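Local coordinates for peroxisomal fatty acid beta-oxidation multifunctional protein MFP2 (Arabidopsis thaliana, PDB 2WTB) that hydrates long-chain enoyl-CoA and oxidises 3-hydroxyacyl-CoA in peroxisomal fatty acid beta-oxidation during seed germination and in benzoic acid biosynthesis, at residues E387-V392 with K415-H420; V392-E397 with H420-S425. One frame throughout, in Å; residues are numbered along the deposited sequence.

Contact 1: residues E387-V392 with K415-H420; sequences ESFRDV and KYCPQH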
ATOM      1  N   GLU A 387     -29.859 -24.363  -6.263  1.00104.53           N
ATOM      2  CA  GLU A 387     -30.383 -24.874  -4.997  1.00111.32           C
ATOM      3  C   GLU A 387     -29.351 -24.819  -3.876  1.00105.04           C
ATOM      4  O   GLU A 387     -29.688 -24.965  -2.701  1.00102.28           O
ATOM      5  CB  GLU A 387     -30.909 -26.302  -5.166  1.00122.46           C
ATOM      6  CG  GLU A 387     -32.210 -26.388  -5.945  1.00130.39           C
ATOM      7  CD  GLU A 387     -33.328 -25.586  -5.303  1.00134.17           C
ATOM      8  OE1 GLU A 387     -34.227 -25.125  -6.037  1.00136.62           O
ATOM      9  OE2 GLU A 387     -33.306 -25.412  -4.066  1.00132.74           O
ATOM     10  N   SER A 388     -28.093 -24.607  -4.245  1.00102.93           N
ATOM     11  CA  SER A 388     -27.019 -24.503  -3.266  1.00105.34           C
ATOM     12  C   SER A 388     -26.807 -23.053  -2.838  1.00 96.50           C
ATOM     13  O   SER A 388     -25.825 -22.729  -2.172  1.00 97.20           O
ATOM     14  CB  SER A 388     -25.725 -25.090  -3.833  1.00110.56           C
ATOM     15  OG  SER A 388     -25.523 -24.671  -5.172  1.00114.58           O
ATOM     16  N   PHE A 389     -27.739 -22.188  -3.224  1.00 91.64           N
ATOM     17  CA  PHE A 389     -27.671 -20.771  -2.882  1.00 86.74           C
ATOM     18  C   PHE A 389     -28.580 -20.448  -1.701  1.00 86.06           C
ATOM     19  O   PHE A 389     -28.612 -19.316  -1.220  1.00 83.88           O
ATOM     20  CB  PHE A 389     -28.061 -19.910  -4.085  1.00 78.72           C
ATOM     21  CG  PHE A 389     -26.997 -19.823  -5.140  1.00 71.86           C
ATOM     22  CD1 PHE A 389     -26.422 -20.968  -5.663  1.00 80.81           C
ATOM     23  CD2 PHE A 389     -26.584 -18.594  -5.620  1.00 68.48           C
ATOM     24  CE1 PHE A 389     -25.445 -20.888  -6.636  1.00 83.94           C
ATOM     25  CE2 PHE A 389     -25.612 -18.508  -6.593  1.00 76.46           C
ATOM     26  CZ  PHE A 389     -25.041 -19.656  -7.102  1.00 83.22           C
ATOM     27  N   ARG A 390     -29.319 -21.452  -1.241  1.00 88.91           N
ATOM     28  CA  ARG A 390     -30.248 -21.277  -0.132  1.00 94.89           C
ATOM     29  C   ARG A 390     -29.511 -20.987   1.171  1.00 88.30           C
ATOM     30  O   ARG A 390     -30.132 -20.750   2.206  1.00 84.62           O
ATOM     31  CB  ARG A 390     -31.109 -22.528   0.034  1.00 98.31           C
ATOM     32  CG  ARG A 390     -31.846 -22.946  -1.224  1.00103.78           C
ATOM     33  CD  ARG A 390     -32.887 -21.914  -1.616  1.00105.18           C
ATOM     34  NE  ARG A 390     -33.752 -22.397  -2.688  1.00105.83           N
ATOM     35  CZ  ARG A 390     -34.825 -21.750  -3.130  1.00 98.85           C
ATOM     36  NH1 ARG A 390     -35.172 -20.589  -2.589  1.00 97.20           N
ATOM     37  NH2 ARG A 390     -35.554 -22.265  -4.109  1.00 93.45           N
ATOM     38  N   ASP A 391     -28.185 -21.004   1.114  1.00 84.47           N
ATOM     39  CA  ASP A 391     -27.371 -20.878   2.314  1.00 89.07           C
ATOM     40  C   ASP A 391     -26.334 -19.765   2.181  1.00 84.56           C
ATOM     41  O   ASP A 391     -25.615 -19.461   3.133  1.00 84.57           O
ATOM     42  CB  ASP A 391     -26.675 -22.211   2.602  1.00105.19           C
ATOM     43  CG  ASP A 391     -26.111 -22.285   4.005  1.00124.14           C
ATOM     44  OD1 ASP A 391     -26.613 -21.559   4.889  1.00133.63           O
ATOM     45  OD2 ASP A 391     -25.169 -23.076   4.225  1.00128.40           O
ATOM     46  N   VAL A 392     -26.266 -19.155   1.002  1.00 81.10           N
ATOM     47  CA  VAL A 392     -25.227 -18.169   0.709  1.00 74.82           C
ATOM     48  C   VAL A 392     -25.502 -16.810   1.350  1.00 66.98           C
ATOM     49  O   VAL A 392     -26.628 -16.318   1.327  1.00 67.77           O
ATOM     50  CB  VAL A 392     -25.038 -17.983  -0.808  1.00 79.99           C
ATOM     51  CG1 VAL A 392     -23.816 -17.126  -1.084  1.00 83.51           C
ATOM     52  CG2 VAL A 392     -24.903 -19.331  -1.492  1.00 80.03           C
ATOM     53  N   LYS A 415     -34.360 -14.895  -6.365  1.00 83.33           N
ATOM     54  CA  LYS A 415     -35.286 -16.009  -6.203  1.00 83.13           C
ATOM     55  C   LYS A 415     -34.738 -17.103  -5.287  1.00 85.56           C
ATOM     56  O   LYS A 415     -35.389 -17.489  -4.316  1.00 91.58           O
ATOM     57  CB  LYS A 415     -35.653 -16.603  -7.565  1.00 86.52           C
ATOM     58  CG  LYS A 415     -36.660 -17.740  -7.489  1.00 93.84           C
ATOM     59  CD  LYS A 415     -36.894 -18.376  -8.850  1.00 98.60           C
ATOM     60  CE  LYS A 415     -37.487 -17.382  -9.835  1.00104.84           C
ATOM     61  NZ  LYS A 415     -37.681 -17.992 -11.180  1.00111.93           N
ATOM     62  N   TYR A 416     -33.540 -17.592  -5.597  1.00 77.15           N
ATOM     63  CA  TYR A 416     -32.973 -18.743  -4.894  1.00 73.86           C
ATOM     64  C   TYR A 416     -32.154 -18.378  -3.653  1.00 73.10           C
ATOM     65  O   TYR A 416     -31.779 -19.255  -2.874  1.00 73.39           O
ATOM     66  CB  TYR A 416     -32.121 -19.587  -5.848  1.00 74.07           C
ATOM     67  CG  TYR A 416     -32.878 -20.112  -7.048  1.00 82.03           C
ATOM     68  CD1 TYR A 416     -33.631 -21.275  -6.964  1.00 85.35           C
ATOM     69  CD2 TYR A 416     -32.838 -19.444  -8.265  1.00 82.19           C
ATOM     70  CE1 TYR A 416     -34.325 -21.760  -8.058  1.00 89.15           C
ATOM     71  CE2 TYR A 416     -33.529 -19.920  -9.364  1.00 84.76           C
ATOM     72  CZ  TYR A 416     -34.270 -21.078  -9.256  1.00 87.67           C
ATOM     73  OH  TYR A 416     -34.960 -21.554 -10.348  1.00 83.13           O
ATOM     74  N   CYS A 417     -31.879 -17.091  -3.471  1.00 73.06           N
ATOM     75  CA  CYS A 417     -31.064 -16.644  -2.344  1.00 71.64           C
ATOM     76  C   CYS A 417     -31.901 -16.285  -1.122  1.00 70.99           C
ATOM     77  O   CYS A 417     -33.099 -16.025  -1.236  1.00 77.36           O
ATOM     78  CB  CYS A 417     -30.203 -15.442  -2.743  1.00 67.67           C
ATOM     79  SG  CYS A 417     -28.749 -15.853  -3.722  1.00 80.50           S
ATOM     80  N   PRO A 418     -31.264 -16.288   0.059  1.00 65.35           N
ATOM     81  CA  PRO A 418     -31.877 -15.800   1.299  1.00 71.98           C
ATOM     82  C   PRO A 418     -32.148 -14.299   1.214  1.00 75.98           C
ATOM     83  O   PRO A 418     -31.492 -13.604   0.435  1.00 69.63           O
ATOM     84  CB  PRO A 418     -30.803 -16.081   2.355  1.00 68.25           C
ATOM     85  CG  PRO A 418     -29.955 -17.159   1.764  1.00 63.49           C
ATOM     86  CD  PRO A 418     -29.945 -16.896   0.295  1.00 56.35           C
ATOM     87  N   GLN A 419     -33.095 -13.812   2.009  1.00 75.46           N
ATOM     88  CA  GLN A 419     -33.525 -12.418   1.930  1.00 81.72           C
ATOM     89  C   GLN A 419     -32.450 -11.428   2.375  1.00 68.85           C
ATOM     90  O   GLN A 419     -32.523 -10.241   2.060  1.00 64.34           O
ATOM     91  CB  GLN A 419     -34.799 -12.209   2.756  1.00101.86           C
ATOM     92  CG  GLN A 419     -35.856 -13.279   2.543  1.00120.05           C
ATOM     93  CD  GLN A 419     -36.187 -13.493   1.078  1.00128.63           C
ATOM     94  OE1 GLN A 419     -35.885 -12.652   0.231  1.00128.27           O
ATOM     95  NE2 GLN A 419     -36.814 -14.625   0.773  1.00130.90           N
ATOM     96  N   HIS A 420     -31.458 -11.924   3.106  1.00 59.75           N
ATOM     97  CA  HIS A 420     -30.402 -11.080   3.647  1.00 57.67           C
ATOM     98  C   HIS A 420     -29.168 -11.089   2.753  1.00 55.26           C
ATOM     99  O   HIS A 420     -28.265 -10.266   2.913  1.00 58.22           O
ATOM    100  CB  HIS A 420     -30.012 -11.569   5.041  1.00 65.77           C
ATOM    101  CG  HIS A 420     -29.337 -12.905   5.041  1.00 70.46           C
ATOM    102  ND1 HIS A 420     -30.036 -14.094   5.003  1.00 76.62           N
ATOM    103  CD2 HIS A 420     -28.026 -13.241   5.069  1.00 68.44           C
ATOM    104  CE1 HIS A 420     -29.185 -15.103   5.012  1.00 72.89           C
ATOM    105  NE2 HIS A 420     -27.958 -14.614   5.051  1.00 73.73           N
TER
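A type I beta turn from F389 to V392, closed by V392 N to F389 O, rests against the chain where helix 403-416 ends; the backbones come nearest at R390 and C417, whose CA atoms are 5.2 Å apart. C417 is the first residue to leave helical geometry. The P418 ring that follows points at the turn, its CD 3.2 Å from F389 O and its CG 3.5 Å from V392 O. Both segments belong to the NAD-binding domain of the dehydrogenase half, a Rossmann-type fold; the turn leads into strand 394-397 and the other segment holds the last residues of crossover helix 403-416 and the chain leaving it. On the outer side R390, bent at chi2 (-66°), doubles back so that its CD lies 3.1 Å from Y416 O and its NH2 reaches 3.6 Å from Y416 CD1. The guanidinium and phenol planes are 68° apart, so the two groups cross rather than stack. R390 NE makes a weak, nearly straight hydrogen bond to E387 OE2 at 3.3 Å, part of a salt bridge, while E387 OE1 lies at the edge of the Y416 ring. An alanine at Y416 would remove the ring that meets R390 NH2, E387 OE1 and the Y386 ring, and would probably leave the two charged ends less well held. On the inner side C417 SG meets the edge of the buried F389 ring, 4.0 Å from CD2, a sulfur-aromatic contact; the same ring packs on strands 315-318 and 338-341.

Contact 2: residues V392-E397 with H420-S425; sequences VDMVIE and HCILAS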
ATOM      1  N   VAL A 392     -26.266 -19.155   1.002  1.00 81.10           N
ATOM      2  CA  VAL A 392     -25.227 -18.169   0.709  1.00 74.82           C
ATOM      3  C   VAL A 392     -25.502 -16.810   1.350  1.00 66.98           C
ATOM      4  O   VAL A 392     -26.628 -16.318   1.327  1.00 67.77           O
ATOM      5  CB  VAL A 392     -25.038 -17.983  -0.808  1.00 79.99           C
ATOM      6  CG1 VAL A 392     -23.816 -17.126  -1.084  1.00 83.51           C
ATOM      7  CG2 VAL A 392     -24.903 -19.331  -1.492  1.00 80.03           C
ATOM      8  N   ASP A 393     -24.456 -16.211   1.914  1.00 65.48           N
ATOM      9  CA  ASP A 393     -24.568 -14.919   2.586  1.00 69.27           C
ATOM     10  C   ASP A 393     -24.208 -13.752   1.668  1.00 63.65           C
ATOM     11  O   ASP A 393     -24.560 -12.605   1.945  1.00 62.62           O
ATOM     12  CB  ASP A 393     -23.686 -14.889   3.837  1.00 79.17           C
ATOM     13  CG  ASP A 393     -24.178 -15.832   4.918  1.00 95.19           C
ATOM     14  OD1 ASP A 393     -25.349 -16.262   4.845  1.00 94.53           O
ATOM     15  OD2 ASP A 393     -23.396 -16.139   5.843  1.00101.49           O
ATOM     16  N   MET A 394     -23.503 -14.050   0.580  1.00 63.85           N
ATOM     17  CA  MET A 394     -23.130 -13.033  -0.398  1.00 60.79           C
ATOM     18  C   MET A 394     -22.820 -13.628  -1.766  1.00 62.35           C
ATOM     19  O   MET A 394     -22.111 -14.626  -1.874  1.00 68.47           O
ATOM     20  CB  MET A 394     -21.923 -12.228   0.078  1.00 61.05           C
ATOM     21  CG  MET A 394     -21.379 -11.299  -0.994  1.00 60.21           C
ATOM     22  SD  MET A 394     -19.893 -10.415  -0.503  1.00 66.22           S
ATOM     23  CE  MET A 394     -19.592  -9.457  -1.984  1.00226.40           C
ATOM     24  N   VAL A 395     -23.343 -12.993  -2.808  1.00 57.28           N
ATOM     25  CA  VAL A 395     -23.111 -13.437  -4.174  1.00 53.18           C
ATOM     26  C   VAL A 395     -22.354 -12.381  -4.969  1.00 63.28           C
ATOM     27  O   VAL A 395     -22.635 -11.186  -4.861  1.00 60.80           O
ATOM     28  CB  VAL A 395     -24.434 -13.732  -4.900  1.00 63.93           C
ATOM     29  CG1 VAL A 395     -24.175 -14.039  -6.369  1.00 70.77           C
ATOM     30  CG2 VAL A 395     -25.167 -14.879  -4.227  1.00 64.93           C
ATOM     31  N   ILE A 396     -21.385 -12.830  -5.763  1.00 57.37           N
ATOM     32  CA  ILE A 396     -20.663 -11.949  -6.667  1.00 53.05           C
ATOM     33  C   ILE A 396     -20.755 -12.486  -8.090  1.00 59.07           C
ATOM     34  O   ILE A 396     -20.253 -13.569  -8.388  1.00 63.97           O
ATOM     35  CB  ILE A 396     -19.180 -11.817  -6.277  1.00 58.54           C
ATOM     36  CG1 ILE A 396     -19.046 -11.324  -4.835  1.00 48.84           C
ATOM     37  CG2 ILE A 396     -18.457 -10.881  -7.237  1.00 60.63           C
ATOM     38  CD1 ILE A 396     -17.606 -11.146  -4.382  1.00 38.66           C
ATOM     39  N   GLU A 397     -21.405 -11.727  -8.963  1.00 67.72           N
ATOM     40  CA  GLU A 397     -21.557 -12.132 -10.353  1.00 74.89           C
ATOM     41  C   GLU A 397     -20.421 -11.584 -11.214  1.00 76.65           C
ATOM     42  O   GLU A 397     -20.170 -10.379 -11.229  1.00 74.32           O
ATOM     43  CB  GLU A 397     -22.916 -11.680 -10.893  1.00 74.40           C
ATOM     44  CG  GLU A 397     -23.024 -11.687 -12.406  1.00 73.10           C
ATOM     45  CD  GLU A 397     -22.542 -10.393 -13.024  1.00 78.26           C
ATOM     46  OE1 GLU A 397     -22.926  -9.318 -12.516  1.00 77.06           O
ATOM     47  OE2 GLU A 397     -21.785 -10.450 -14.017  1.00 78.90           O
ATOM     48  N   HIS A 420     -31.458 -11.924   3.106  1.00 59.75           N
ATOM     49  CA  HIS A 420     -30.402 -11.080   3.647  1.00 57.67           C
ATOM     50  C   HIS A 420     -29.168 -11.089   2.753  1.00 55.26           C
ATOM     51  O   HIS A 420     -28.265 -10.266   2.913  1.00 58.22           O
ATOM     52  CB  HIS A 420     -30.012 -11.569   5.041  1.00 65.77           C
ATOM     53  CG  HIS A 420     -29.337 -12.905   5.041  1.00 70.46           C
ATOM     54  ND1 HIS A 420     -30.036 -14.094   5.003  1.00 76.62           N
ATOM     55  CD2 HIS A 420     -28.026 -13.241   5.069  1.00 68.44           C
ATOM     56  CE1 HIS A 420     -29.185 -15.103   5.012  1.00 72.89           C
ATOM     57  NE2 HIS A 420     -27.958 -14.614   5.051  1.00 73.73           N
ATOM     58  N   CYS A 421     -29.133 -12.029   1.815  1.00 59.57           N
ATOM     59  CA  CYS A 421     -27.959 -12.239   0.972  1.00 65.87           C
ATOM     60  C   CYS A 421     -27.605 -11.012   0.138  1.00 64.57           C
ATOM     61  O   CYS A 421     -28.477 -10.395  -0.477  1.00 64.52           O
ATOM     62  CB  CYS A 421     -28.178 -13.444   0.060  1.00 58.09           C
ATOM     63  SG  CYS A 421     -26.748 -13.887  -0.924  1.00 67.59           S
ATOM     64  N   ILE A 422     -26.321 -10.666   0.118  1.00 57.83           N
ATOM     65  CA  ILE A 422     -25.847  -9.518  -0.650  1.00 56.71           C
ATOM     66  C   ILE A 422     -25.764  -9.843  -2.139  1.00 56.52           C
ATOM     67  O   ILE A 422     -25.192 -10.861  -2.529  1.00 57.70           O
ATOM     68  CB  ILE A 422     -24.475  -9.032  -0.146  1.00 48.73           C
ATOM     69  CG1 ILE A 422     -24.602  -8.479   1.274  1.00 48.12           C
ATOM     70  CG2 ILE A 422     -23.908  -7.977  -1.081  1.00 46.80           C
ATOM     71  CD1 ILE A 422     -23.285  -8.123   1.912  1.00 48.99           C
ATOM     72  N   LEU A 423     -26.345  -8.978  -2.963  1.00 45.27           N
ATOM     73  CA  LEU A 423     -26.369  -9.186  -4.406  1.00 51.13           C
ATOM     74  C   LEU A 423     -25.330  -8.313  -5.106  1.00 55.90           C
ATOM     75  O   LEU A 423     -25.663  -7.308  -5.735  1.00 55.11           O
ATOM     76  CB  LEU A 423     -27.769  -8.912  -4.964  1.00 58.12           C
ATOM     77  CG  LEU A 423     -28.794 -10.049  -4.872  1.00 67.86           C
ATOM     78  CD1 LEU A 423     -28.568 -10.921  -3.644  1.00 63.50           C
ATOM     79  CD2 LEU A 423     -30.218  -9.505  -4.897  1.00 60.33           C
ATOM     80  N   ALA A 424     -24.068  -8.712  -4.991  1.00 48.76           N
ATOM     81  CA  ALA A 424     -22.964  -7.921  -5.515  1.00 58.28           C
ATOM     82  C   ALA A 424     -22.598  -8.319  -6.941  1.00 70.11           C
ATOM     83  O   ALA A 424     -22.750  -9.478  -7.333  1.00 69.93           O
ATOM     84  CB  ALA A 424     -21.753  -8.042  -4.601  1.00 54.16           C
ATOM     85  N   SER A 425     -22.113  -7.349  -7.709  1.00 71.91           N
ATOM     86  CA  SER A 425     -21.693  -7.595  -9.084  1.00 68.84           C
ATOM     87  C   SER A 425     -20.294  -7.058  -9.359  1.00 66.27           C
ATOM     88  O   SER A 425     -19.917  -5.991  -8.876  1.00 62.59           O
ATOM     89  CB  SER A 425     -22.681  -6.976 -10.072  1.00 63.56           C
ATOM     90  OG  SER A 425     -22.128  -6.938 -11.374  1.00 62.64           O
TER
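Strands 394-397 and 422-425 are the two parallel strands of a beta-alpha-beta unit, joined through helix 403-416, in the Rossmann-type NAD-binding domain. Their axes approach to 4.6 Å at 21°, and M394, V395, I396 and E397 pair in turn with I422, L423, A424 and S425. The ladder starts at I422 N to D393 O, where the donor stands above the carbonyl plane. V395 N to I422 O (2.8 Å) is equally straight at the hydrogen but comes in nearly along the C=O axis, whereas A424 N to V395 O is bent to 136° at the hydrogen. E397 N then meets a lone pair of A424 O. On one face the extended M394 side chain, CG anti to the backbone N, runs across I422 CB and ends with CE 3.7 Å from A424 CB; strand 445-450 packs against I422 and A424 from the next position in the sheet. On the other face V395 CG2 touches C421 SG at 3.8 Å, and helix 403-416 lies over V395 and L423. At the strand entrances H420, with CG between the backbone N and the carbonyl carbon (chi1 68°), gives NE2-H to D393 OD1 in a nearly straight bond of 3.1 Å; D393 OD2 accepts from K313 N, so both carboxylate oxygens are held. At the far end the buried E397 side chain lies near, without touching, what is probably the GxGxxG turn of the Rossmann fold; its OE2 makes a salt bridge with K406 NZ and accepts a hydrogen bond from V399 N, which would probably favour the ionised carboxylate. S425 OG, anti to its backbone N, donates to E397 OE1 at 2.8 Å from above the carboxylate plane.

Overall arrangement
The two contacts follow the same pair of chain segments, which pass from one into the other at V392 and H420. Contact 1 lies at the outer end, where the turn before strand 394-397 meets the end of helix 403-416; contact 2 continues inward between neighbouring strands of the sheet. The first is partly buried and rests on van der Waals contacts and one sulfur-aromatic contact, with its charged groups on the exposed side. The second is buried and is carried by a parallel ladder of backbone hydrogen bonds, with polar side-chain bonds at both ends. They meet through V395 CG2, which packs on C417 SG (3.7 Å) and F389 CD2 (4.2 Å), so the apolar sides of the two contacts join at this methyl.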